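Local structure of protein GLB-12 (Caenorhabditis elegans, 4BJA) at residues M100-T104 with W192-L196. The protein binds heme b, its iron ligated on both sides, and acts as a redox-signalling globin essential for reproduction, probably also binding oxygen. The protein carries 1 engineered substitution. Numbering follows the deposited sequence.
Sequences MEQLT and WKKFL
F195 reaches across to M100 and L103 and joins two helices whose local axes stay 13.5 Å apart and cross at 108°, so that side chains alone span the gap. Traced outward, its CB and CG set the direction: CG lies anti to the backbone N (chi1 168°), which sends the ring straight at helix 87-108. CD2 then meets a neighbour one turn back, W192 CE3, at 3.7 Å and in the plane of the phenyl ring. Farther out, CE1 lies against L103 CG. The tip, CZ, comes within 3.6 Å of L103 CD2, again at the ring edge. On the other flank CE2 receives M100 CE edge-on at 3.4 Å; M100 has a second modelled conformer, so this touch belongs to one state. In that state its sulfur approaches obliquely, SD standing 5.3 Å from the centroid of the F195 ring, a Met-aromatic contact. The same methyl also abuts the edge of W192.

T104 adds CG2, 4.1 Å from W192 CH2. Its chi1 of 57° turns OG1 back to donate to M100 O at 2.9 Å, a carbonyl that also accepts the T104 backbone N-H. R41 is a further partner of OG1, and W192 NE1 bonds to T43, so these polar groups find their partners without a bond across the contact. Cutting F195 back to an alanine would probably open a gap between the helices and leave the L103 branch and the M100 methyl without their aromatic partner.

The two helices match E and H of the globin fold, helix 87-108 carrying the axial ligand H92, and the M100 side chain lies about 6 Å from the heme. With every contact across it apolar or sulfur-aromatic, the junction relies on dispersion and close fit in the buried core.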
# COMPACT_ATOMS: atom_id res chain seq x y z
N MET A 100 2.42 -10.47 15.47
CA MET A 100 1.22 -11.00 14.81
C MET A 100 0.00 -11.04 15.74
O MET A 100 -1.11 -10.82 15.31
CB MET A 100 1.52 -12.40 14.22
CG MET A 100 2.51 -12.31 13.04
SD MET A 100 1.77 -11.44 11.65
CE MET A 100 0.09 -12.03 11.96
N GLU A 101 0.24 -11.35 17.01
CA GLU A 101 -0.82 -11.38 18.02
C GLU A 101 -1.45 -9.98 18.12
O GLU A 101 -2.66 -9.80 18.09
CB GLU A 101 -0.23 -11.77 19.37
CG GLU A 101 -1.20 -11.63 20.55
CD GLU A 101 -2.48 -12.49 20.45
OE1 GLU A 101 -2.62 -13.42 19.60
OE2 GLU A 101 -3.37 -12.24 21.29
N GLN A 102 -0.59 -8.99 18.24
CA GLN A 102 -1.07 -7.60 18.45
C GLN A 102 -1.74 -7.11 17.18
O GLN A 102 -2.81 -6.44 17.21
CB GLN A 102 0.12 -6.70 18.66
CG GLN A 102 0.91 -6.77 19.91
CD GLN A 102 2.05 -5.74 19.80
OE1 GLN A 102 3.19 -6.07 19.44
NE2 GLN A 102 1.70 -4.47 19.99
N LEU A 103 -1.08 -7.37 16.05
CA LEU A 103 -1.58 -6.84 14.77
C LEU A 103 -2.96 -7.46 14.46
O LEU A 103 -3.90 -6.73 14.08
CB LEU A 103 -0.54 -7.15 13.65
CG LEU A 103 -0.79 -6.73 12.23
CD1 LEU A 103 -1.23 -5.22 12.16
CD2 LEU A 103 0.54 -6.99 11.47
N THR A 104 -3.12 -8.77 14.64
CA THR A 104 -4.42 -9.40 14.32
C THR A 104 -5.50 -8.92 15.31
O THR A 104 -6.64 -8.72 14.93
CB THR A 104 -4.41 -10.92 14.31
OG1 THR A 104 -3.96 -11.43 15.58
CG2 THR A 104 -3.56 -11.47 13.15
N TRP A 192 -5.58 -14.12 4.16
CA TRP A 192 -4.26 -14.16 4.77
C TRP A 192 -3.22 -13.72 3.76
O TRP A 192 -2.23 -13.06 4.11
CB TRP A 192 -3.97 -15.57 5.38
CG TRP A 192 -4.45 -15.61 6.78
CD1 TRP A 192 -5.68 -16.03 7.21
CD2 TRP A 192 -3.75 -15.16 7.94
NE1 TRP A 192 -5.78 -15.88 8.58
CE2 TRP A 192 -4.60 -15.36 9.05
CE3 TRP A 192 -2.47 -14.63 8.15
CZ2 TRP A 192 -4.20 -15.03 10.36
CZ3 TRP A 192 -2.08 -14.32 9.44
CH2 TRP A 192 -2.95 -14.50 10.53
N LYS A 193 -3.40 -14.08 2.49
CA LYS A 193 -2.45 -13.57 1.47
C LYS A 193 -2.50 -12.04 1.36
O LYS A 193 -1.46 -11.42 1.28
CB LYS A 193 -2.62 -14.24 0.11
CG LYS A 193 -2.12 -15.70 0.15
CD LYS A 193 -2.27 -16.36 -1.22
CE LYS A 193 -1.80 -17.81 -1.20
NZ LYS A 193 -2.16 -18.54 -2.51
N LYS A 194 -3.72 -11.46 1.33
CA LYS A 194 -3.79 -9.99 1.26
C LYS A 194 -3.15 -9.34 2.46
O LYS A 194 -2.39 -8.38 2.32
CB LYS A 194 -5.23 -9.51 1.12
CG LYS A 194 -5.79 -9.86 -0.25
CD LYS A 194 -7.20 -9.22 -0.42
CE LYS A 194 -8.19 -9.56 0.70
NZ LYS A 194 -9.52 -8.80 0.57
N PHE A 195 -3.43 -9.90 3.64
CA PHE A 195 -2.89 -9.39 4.86
C PHE A 195 -1.36 -9.47 4.87
O PHE A 195 -0.65 -8.47 5.11
CB PHE A 195 -3.52 -10.17 6.07
CG PHE A 195 -2.83 -9.91 7.38
CD1 PHE A 195 -2.71 -8.60 7.89
CD2 PHE A 195 -2.29 -10.98 8.12
CE1 PHE A 195 -2.05 -8.34 9.11
CE2 PHE A 195 -1.61 -10.71 9.33
CZ PHE A 195 -1.51 -9.39 9.84
N LEU A 196 -0.84 -10.67 4.63
CA LEU A 196 0.61 -10.86 4.76
C LEU A 196 1.37 -10.08 3.67
O LEU A 196 2.48 -9.56 3.92
CB LEU A 196 0.92 -12.35 4.74
CG LEU A 196 0.49 -13.08 6.02
CD1 LEU A 196 0.76 -14.54 5.83
CD2 LEU A 196 1.24 -12.59 7.23